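Local coordinates for protein putative MAR1 (Leishmania donovani, PDB 1X9G) that is of unknown function but belongs to the isochorismatase superfamily and is named as a putative MAR1 ribonuclease, at residues T21-V26 with R51-V56; A46-R51 with S171-M176. One frame throughout, in Å; residues are numbered along the deposited sequence.

Interaction 1 of 2, residues T21-V26 with R51-V56; sequences TAFLCV and RLHEVV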
ATOM      1  N   THR A  21     -15.075 -23.847   5.596  1.00 67.52           N
ATOM      2  CA  THR A  21     -14.886 -22.450   5.927  1.00 66.17           C
ATOM      3  C   THR A  21     -15.606 -22.132   7.226  1.00 65.59           C
ATOM      4  O   THR A  21     -16.797 -22.407   7.349  1.00 65.24           O
ATOM      5  CB  THR A  21     -15.544 -21.553   4.860  1.00 66.50           C
ATOM      6  OG1 THR A  21     -14.840 -21.684   3.621  1.00 65.00           O
ATOM      7  CG2 THR A  21     -15.555 -20.069   5.326  1.00 66.61           C
ATOM      8  N   ALA A  22     -14.902 -21.543   8.188  1.00 64.61           N
ATOM      9  CA  ALA A  22     -15.571 -20.962   9.364  1.00 63.54           C
ATOM     10  C   ALA A  22     -15.841 -19.476   9.147  1.00 63.20           C
ATOM     11  O   ALA A  22     -14.935 -18.704   8.758  1.00 63.04           O
ATOM     12  CB  ALA A  22     -14.768 -21.198  10.683  1.00 62.53           C
ATOM     13  N   PHE A  23     -17.105 -19.104   9.345  1.00 62.03           N
ATOM     14  CA  PHE A  23     -17.495 -17.738   9.593  1.00 61.11           C
ATOM     15  C   PHE A  23     -17.300 -17.430  11.076  1.00 60.96           C
ATOM     16  O   PHE A  23     -17.801 -18.126  11.954  1.00 60.78           O
ATOM     17  CB  PHE A  23     -18.930 -17.485   9.131  1.00 61.10           C
ATOM     18  CG  PHE A  23     -19.170 -17.835   7.667  1.00 61.56           C
ATOM     19  CD1 PHE A  23     -20.211 -18.669   7.302  1.00 62.36           C
ATOM     20  CD2 PHE A  23     -18.345 -17.321   6.659  1.00 61.62           C
ATOM     21  CE1 PHE A  23     -20.441 -19.001   5.939  1.00 64.23           C
ATOM     22  CE2 PHE A  23     -18.565 -17.644   5.304  1.00 64.48           C
ATOM     23  CZ  PHE A  23     -19.626 -18.496   4.946  1.00 63.45           C
ATOM     24  N   LEU A  24     -16.517 -16.392  11.346  1.00 60.69           N
ATOM     25  CA  LEU A  24     -16.136 -16.055  12.703  1.00 60.09           C
ATOM     26  C   LEU A  24     -16.627 -14.668  13.013  1.00 59.96           C
ATOM     27  O   LEU A  24     -16.123 -13.695  12.448  1.00 60.99           O
ATOM     28  CB  LEU A  24     -14.630 -16.142  12.833  1.00 59.80           C
ATOM     29  CG  LEU A  24     -14.028 -16.010  14.204  1.00 59.85           C
ATOM     30  CD1 LEU A  24     -14.948 -16.674  15.248  1.00 58.67           C
ATOM     31  CD2 LEU A  24     -12.570 -16.585  14.209  1.00 59.66           C
ATOM     32  N   CYS A  25     -17.612 -14.585  13.908  1.00 59.68           N
ATOM     33  CA  CYS A  25     -18.300 -13.342  14.179  1.00 59.24           C
ATOM     34  C   CYS A  25     -17.769 -12.756  15.481  1.00 58.80           C
ATOM     35  O   CYS A  25     -18.095 -13.241  16.582  1.00 58.25           O
ATOM     36  CB  CYS A  25     -19.804 -13.572  14.245  1.00 59.14           C
ATOM     37  SG  CYS A  25     -20.698 -12.091  14.766  1.00 60.84           S
ATOM     38  N   VAL A  26     -16.926 -11.726  15.366  1.00 58.37           N
ATOM     39  CA  VAL A  26     -16.100 -11.379  16.522  1.00 58.16           C
ATOM     40  C   VAL A  26     -16.535 -10.160  17.343  1.00 58.15           C
ATOM     41  O   VAL A  26     -16.570  -9.071  16.829  1.00 57.89           O
ATOM     42  CB  VAL A  26     -14.535 -11.554  16.299  1.00 57.87           C
ATOM     43  CG1 VAL A  26     -14.167 -11.687  14.880  1.00 57.66           C
ATOM     44  CG2 VAL A  26     -13.694 -10.520  17.052  1.00 56.61           C
ATOM     45  N   ARG A  51     -26.946 -15.919   6.880  1.00 61.44           N
ATOM     46  CA  ARG A  51     -27.879 -16.461   5.890  1.00 62.21           C
ATOM     47  C   ARG A  51     -27.161 -17.291   4.836  1.00 63.06           C
ATOM     48  O   ARG A  51     -27.681 -18.331   4.386  1.00 64.70           O
ATOM     49  CB  ARG A  51     -28.691 -15.345   5.226  1.00 61.93           C
ATOM     50  CG  ARG A  51     -29.409 -14.370   6.212  1.00 62.37           C
ATOM     51  CD  ARG A  51     -30.526 -15.015   6.999  1.00 57.25           C
ATOM     52  NE  ARG A  51     -30.080 -15.887   8.084  1.00 55.47           N
ATOM     53  CZ  ARG A  51     -29.616 -15.447   9.261  1.00 58.14           C
ATOM     54  NH1 ARG A  51     -29.462 -14.128   9.469  1.00 55.65           N
ATOM     55  NH2 ARG A  51     -29.257 -16.323  10.221  1.00 55.20           N
ATOM     56  N   LEU A  52     -25.973 -16.839   4.441  1.00 62.93           N
ATOM     57  CA  LEU A  52     -25.124 -17.586   3.523  1.00 62.71           C
ATOM     58  C   LEU A  52     -24.770 -18.996   4.037  1.00 62.87           C
ATOM     59  O   LEU A  52     -24.782 -19.960   3.267  1.00 62.11           O
ATOM     60  CB  LEU A  52     -23.832 -16.798   3.194  1.00 62.61           C
ATOM     61  CG  LEU A  52     -22.872 -17.555   2.262  1.00 61.83           C
ATOM     62  CD1 LEU A  52     -23.641 -17.788   0.991  1.00 59.11           C
ATOM     63  CD2 LEU A  52     -21.517 -16.879   1.987  1.00 61.28           C
ATOM     64  N   HIS A  53     -24.397 -19.086   5.309  1.00 63.20           N
ATOM     65  CA  HIS A  53     -23.986 -20.352   5.893  1.00 64.69           C
ATOM     66  C   HIS A  53     -25.164 -21.344   5.941  1.00 65.47           C
ATOM     67  O   HIS A  53     -24.968 -22.536   5.692  1.00 65.85           O
ATOM     68  CB  HIS A  53     -23.368 -20.128   7.279  1.00 64.90           C
ATOM     69  CG  HIS A  53     -23.619 -21.234   8.261  1.00 65.08           C
ATOM     70  ND1 HIS A  53     -22.982 -22.455   8.193  1.00 63.45           N
ATOM     71  CD2 HIS A  53     -24.425 -21.288   9.352  1.00 65.80           C
ATOM     72  CE1 HIS A  53     -23.387 -23.214   9.196  1.00 64.70           C
ATOM     73  NE2 HIS A  53     -24.270 -22.533   9.909  1.00 66.04           N
ATOM     74  N   GLU A  54     -26.370 -20.845   6.241  1.00 65.66           N
ATOM     75  CA  GLU A  54     -27.607 -21.637   6.126  1.00 65.93           C
ATOM     76  C   GLU A  54     -27.848 -22.170   4.712  1.00 65.94           C
ATOM     77  O   GLU A  54     -28.311 -23.277   4.561  1.00 65.75           O
ATOM     78  CB  GLU A  54     -28.803 -20.839   6.622  1.00 65.80           C
ATOM     79  CG  GLU A  54     -28.682 -20.618   8.102  1.00 67.02           C
ATOM     80  CD  GLU A  54     -29.544 -19.511   8.625  1.00 69.62           C
ATOM     81  OE1 GLU A  54     -29.936 -18.622   7.842  1.00 69.92           O
ATOM     82  OE2 GLU A  54     -29.817 -19.527   9.846  1.00 73.29           O
ATOM     83  N   VAL A  55     -27.485 -21.395   3.685  1.00 66.30           N
ATOM     84  CA  VAL A  55     -27.476 -21.896   2.302  1.00 65.84           C
ATOM     85  C   VAL A  55     -26.536 -23.105   2.172  1.00 67.02           C
ATOM     86  O   VAL A  55     -26.877 -24.088   1.531  1.00 67.08           O
ATOM     87  CB  VAL A  55     -27.088 -20.799   1.265  1.00 64.70           C
ATOM     88  CG1 VAL A  55     -27.004 -21.384  -0.105  1.00 65.84           C
ATOM     89  CG2 VAL A  55     -28.078 -19.664   1.241  1.00 62.21           C
ATOM     90  N   VAL A  56     -25.361 -23.048   2.798  1.00 68.55           N
ATOM     91  CA  VAL A  56     -24.329 -24.071   2.542  1.00 69.84           C
ATOM     92  C   VAL A  56     -23.698 -24.692   3.809  1.00 69.57           C
ATOM     93  O   VAL A  56     -22.505 -24.614   4.000  1.00 69.73           O
ATOM     94  CB  VAL A  56     -23.243 -23.564   1.509  1.00 70.56           C
ATOM     95  CG1 VAL A  56     -22.379 -24.737   1.008  1.00 71.80           C
ATOM     96  CG2 VAL A  56     -23.916 -22.897   0.289  1.00 70.00           C
TER
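F23 carries the strand's whole share of this contact, and it meets two consecutive helix residues, L52 and H53. The ring's CE1 lies 3.4 Å from H53 CB, and that methylene sits at the ring edge, near its plane, rather than over a face. L52 comes to the same ring obliquely, its CD2 3.9 Å from F23 CZ, and the two side chains cross at about a right angle. Both approaches are apolar, and the buried surface, 125 Å² over the two segments, comes from these three residues alone.

F23 CG stands anti to its carbonyl carbon (chi1 -56°), and the ring projects from the strand to the helix, where the closest CA pair, F23 with H53, is 7.9 Å apart. H53 starts toward the strand at CB, but with chi1 at 147°, off a staggered position, its imidazole turns away; bonds from ND1 to T60 OG1 and from NE2 to T84 OG1 probably hold it there. Away from the F23 contact, within the helix segment, R51 NE reaches E54 OE1 at 2.7 Å in a nearly straight salt bridge (170°). It meets OE1 on the syn side, tilted out of the carboxylate plane but close to the guanidinium plane, and R51 NH2 adds a weak bond to E54 OE2.

The strand and helix belong to the beta-alpha-beta unit 21-26, 39-55, 60-67 of the parallel sheet. F23 also touches V111 of strand 109-115 and Y62 of strand 60-67, while L52 packs on I188 and L191 of helix 185-191.

Interaction 2 of 2, residues A46-R51 with S171-M176; sequences ANRLAR and SILLQM
Two helical segments, 46-51 and 171-176, face each other with their closest CA atoms, those of L49 and L173, 8.4 Å apart, and every contact within 4.5 Å between them is between side chains. Within the first, N47 O accepts from both R51 N and A50 N; within the second, I172 O accepts from M176 N and Q175 N, which arrive from the same face of its carbonyl plane. Each carbonyl therefore serves an i+4 and an i+3 amide at once.

L173 supplies the contact from helix 169-176. Its CG lies anti to the carbonyl carbon (chi1 -60°), and the two methyls divide the work: CD2 meets L49 CD1 at 4.1 Å, and CD1 rests against the aliphatic part of R48, 4.1 Å from R48 CG and equally far from R48 CD. In the alpha/beta fold of the isochorismatase superfamily, with helices packed about a six-stranded parallel sheet, helix 39-55 follows the first strand in sequence and helix 169-176 follows strand 164-167 at one edge of the sheet, so the contact joins segments 120 residues apart.

R48 runs extended from its backbone until a bend at chi3 (-84°), which lets the methylenes face L173 while the guanidinium goes on to S169 OG through NH1. Within the other helix, one turn apart, Q175 NE2 donates to S171 OG at 2.9 Å, close to the amide plane but bent at the hydrogen (140°). S171 OG also bonds H118 O of the second subunit, and L174 packs on A119 of that chain.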
ATOM      1  N   ALA A  46     -22.608  -9.579   9.386  1.00 58.32           N
ATOM      2  CA  ALA A  46     -22.874 -10.716  10.289  1.00 58.85           C
ATOM      3  C   ALA A  46     -24.135 -11.455   9.897  1.00 58.58           C
ATOM      4  O   ALA A  46     -24.101 -12.678   9.743  1.00 58.32           O
ATOM      5  CB  ALA A  46     -22.972 -10.259  11.743  1.00 58.70           C
ATOM      6  N   ASN A  47     -25.222 -10.712   9.681  1.00 59.29           N
ATOM      7  CA  ASN A  47     -26.455 -11.308   9.107  1.00 60.62           C
ATOM      8  C   ASN A  47     -26.213 -11.914   7.733  1.00 61.03           C
ATOM      9  O   ASN A  47     -26.527 -13.085   7.562  1.00 61.95           O
ATOM     10  CB  ASN A  47     -27.642 -10.332   9.046  1.00 60.88           C
ATOM     11  CG  ASN A  47     -28.159  -9.934  10.433  1.00 61.45           C
ATOM     12  OD1 ASN A  47     -28.274 -10.766  11.348  1.00 63.58           O
ATOM     13  ND2 ASN A  47     -28.484  -8.646  10.584  1.00 62.51           N
ATOM     14  N   ARG A  48     -25.619 -11.153   6.789  1.00 60.51           N
ATOM     15  CA  ARG A  48     -25.302 -11.669   5.427  1.00 60.33           C
ATOM     16  C   ARG A  48     -24.596 -13.022   5.384  1.00 60.27           C
ATOM     17  O   ARG A  48     -25.037 -13.921   4.667  1.00 59.58           O
ATOM     18  CB  ARG A  48     -24.523 -10.658   4.566  1.00 60.28           C
ATOM     19  CG  ARG A  48     -24.096 -11.212   3.181  1.00 59.89           C
ATOM     20  CD  ARG A  48     -23.461 -10.115   2.239  1.00 59.52           C
ATOM     21  NE  ARG A  48     -24.493  -9.356   1.515  1.00 55.34           N
ATOM     22  CZ  ARG A  48     -24.293  -8.207   0.866  1.00 56.51           C
ATOM     23  NH1 ARG A  48     -23.074  -7.652   0.803  1.00 56.76           N
ATOM     24  NH2 ARG A  48     -25.314  -7.607   0.253  1.00 53.18           N
ATOM     25  N   LEU A  49     -23.505 -13.153   6.140  1.00 60.29           N
ATOM     26  CA  LEU A  49     -22.754 -14.425   6.244  1.00 60.34           C
ATOM     27  C   LEU A  49     -23.522 -15.492   7.032  1.00 60.69           C
ATOM     28  O   LEU A  49     -23.170 -16.683   6.975  1.00 60.83           O
ATOM     29  CB  LEU A  49     -21.364 -14.190   6.883  1.00 59.83           C
ATOM     30  CG  LEU A  49     -20.216 -13.589   6.032  1.00 61.03           C
ATOM     31  CD1 LEU A  49     -19.887 -14.448   4.799  1.00 57.66           C
ATOM     32  CD2 LEU A  49     -20.561 -12.224   5.552  1.00 61.61           C
ATOM     33  N   ALA A  50     -24.531 -15.054   7.794  1.00 60.59           N
ATOM     34  CA  ALA A  50     -25.315 -15.964   8.632  1.00 60.94           C
ATOM     35  C   ALA A  50     -26.233 -16.690   7.709  1.00 61.00           C
ATOM     36  O   ALA A  50     -26.240 -17.917   7.703  1.00 60.97           O
ATOM     37  CB  ALA A  50     -26.109 -15.212   9.724  1.00 60.12           C
ATOM     38  N   ARG A  51     -26.946 -15.919   6.880  1.00 61.44           N
ATOM     39  CA  ARG A  51     -27.879 -16.461   5.890  1.00 62.21           C
ATOM     40  C   ARG A  51     -27.161 -17.291   4.836  1.00 63.06           C
ATOM     41  O   ARG A  51     -27.681 -18.331   4.386  1.00 64.70           O
ATOM     42  CB  ARG A  51     -28.691 -15.345   5.226  1.00 61.93           C
ATOM     43  CG  ARG A  51     -29.409 -14.370   6.212  1.00 62.37           C
ATOM     44  CD  ARG A  51     -30.526 -15.015   6.999  1.00 57.25           C
ATOM     45  NE  ARG A  51     -30.080 -15.887   8.084  1.00 55.47           N
ATOM     46  CZ  ARG A  51     -29.616 -15.447   9.261  1.00 58.14           C
ATOM     47  NH1 ARG A  51     -29.462 -14.128   9.469  1.00 55.65           N
ATOM     48  NH2 ARG A  51     -29.257 -16.323  10.221  1.00 55.20           N
ATOM     49  N   SER A 171     -17.744  -9.296  -2.679  1.00 53.47           N
ATOM     50  CA  SER A 171     -16.635 -10.013  -3.336  1.00 52.39           C
ATOM     51  C   SER A 171     -16.557 -11.434  -2.850  1.00 52.02           C
ATOM     52  O   SER A 171     -16.398 -12.333  -3.622  1.00 53.19           O
ATOM     53  CB  SER A 171     -15.291  -9.365  -2.991  1.00 51.81           C
ATOM     54  OG  SER A 171     -14.320  -9.746  -3.961  1.00 50.64           O
ATOM     55  N   ILE A 172     -16.615 -11.621  -1.544  1.00 52.34           N
ATOM     56  CA  ILE A 172     -16.523 -12.945  -0.927  1.00 51.83           C
ATOM     57  C   ILE A 172     -17.673 -13.917  -1.276  1.00 53.42           C
ATOM     58  O   ILE A 172     -17.391 -15.101  -1.530  1.00 53.17           O
ATOM     59  CB  ILE A 172     -16.380 -12.808   0.611  1.00 52.20           C
ATOM     60  CG1 ILE A 172     -14.944 -12.410   0.975  1.00 51.06           C
ATOM     61  CG2 ILE A 172     -16.712 -14.119   1.345  1.00 50.38           C
ATOM     62  CD1 ILE A 172     -14.800 -12.068   2.508  1.00 50.11           C
ATOM     63  N   LEU A 173     -18.941 -13.457  -1.281  1.00 53.50           N
ATOM     64  CA  LEU A 173     -20.038 -14.349  -1.701  1.00 55.50           C
ATOM     65  C   LEU A 173     -19.833 -14.877  -3.125  1.00 56.25           C
ATOM     66  O   LEU A 173     -19.911 -16.061  -3.352  1.00 57.69           O
ATOM     67  CB  LEU A 173     -21.435 -13.728  -1.580  1.00 55.51           C
ATOM     68  CG  LEU A 173     -22.024 -13.225  -0.258  1.00 56.66           C
ATOM     69  CD1 LEU A 173     -23.530 -13.456  -0.216  1.00 58.06           C
ATOM     70  CD2 LEU A 173     -21.346 -13.759   1.040  1.00 57.11           C
ATOM     71  N   LEU A 174     -19.502 -13.987  -4.049  1.00 57.04           N
ATOM     72  CA  LEU A 174     -19.171 -14.291  -5.427  1.00 56.54           C
ATOM     73  C   LEU A 174     -17.961 -15.183  -5.654  1.00 57.34           C
ATOM     74  O   LEU A 174     -17.806 -15.772  -6.732  1.00 57.69           O
ATOM     75  CB  LEU A 174     -18.932 -12.964  -6.146  1.00 55.56           C
ATOM     76  CG  LEU A 174     -20.177 -12.082  -6.277  1.00 56.60           C
ATOM     77  CD1 LEU A 174     -19.952 -10.917  -7.240  1.00 57.19           C
ATOM     78  CD2 LEU A 174     -21.425 -12.911  -6.732  1.00 57.01           C
ATOM     79  N   GLN A 175     -17.056 -15.227  -4.687  1.00 57.73           N
ATOM     80  CA  GLN A 175     -15.822 -15.960  -4.861  1.00 57.79           C
ATOM     81  C   GLN A 175     -16.092 -17.415  -4.510  1.00 59.91           C
ATOM     82  O   GLN A 175     -15.490 -18.322  -5.082  1.00 60.53           O
ATOM     83  CB  GLN A 175     -14.724 -15.396  -3.964  1.00 56.28           C
ATOM     84  CG  GLN A 175     -13.985 -14.119  -4.480  1.00 56.22           C
ATOM     85  CD  GLN A 175     -13.098 -13.531  -3.385  1.00 56.09           C
ATOM     86  OE1 GLN A 175     -12.354 -14.256  -2.752  1.00 56.42           O
ATOM     87  NE2 GLN A 175     -13.230 -12.240  -3.111  1.00 52.97           N
ATOM     88  N   MET A 176     -16.988 -17.630  -3.562  1.00 61.81           N
ATOM     89  CA  MET A 176     -17.385 -18.953  -3.173  1.00 65.63           C
ATOM     90  C   MET A 176     -18.369 -19.662  -4.165  1.00 65.92           C
ATOM     91  O   MET A 176     -18.399 -20.885  -4.196  1.00 65.79           O
ATOM     92  CB  MET A 176     -17.982 -18.899  -1.761  1.00 65.26           C
ATOM     93  CG  MET A 176     -16.961 -18.697  -0.640  1.00 66.51           C
ATOM     94  SD  MET A 176     -17.701 -18.282   0.988  1.00 68.22           S
ATOM     95  CE  MET A 176     -17.606 -19.892   1.803  1.00 66.89           C
TER

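How the interactions relate
Interactions 1 and 2 both use helix 39-55, share R51 in their segments, and have centres 7 Å apart. All touching residues of both are buried. They meet directly: F23 CE2 is 3.5 Å from L49 CD1, and L52 also packs on L173, so the two contacts adjoin in one apolar cluster. M176, whose CE approaches both T21 and F23, links strand 21-26 to helix 169-176. Interaction 1 sets helix 39-55 on the sheet through an aromatic ring within one local beta-alpha-beta unit, and no other chain touches its segments; interaction 2 sets it beside a helix distant in sequence through aliphatic groups, and segment 171-176 also meets the second subunit.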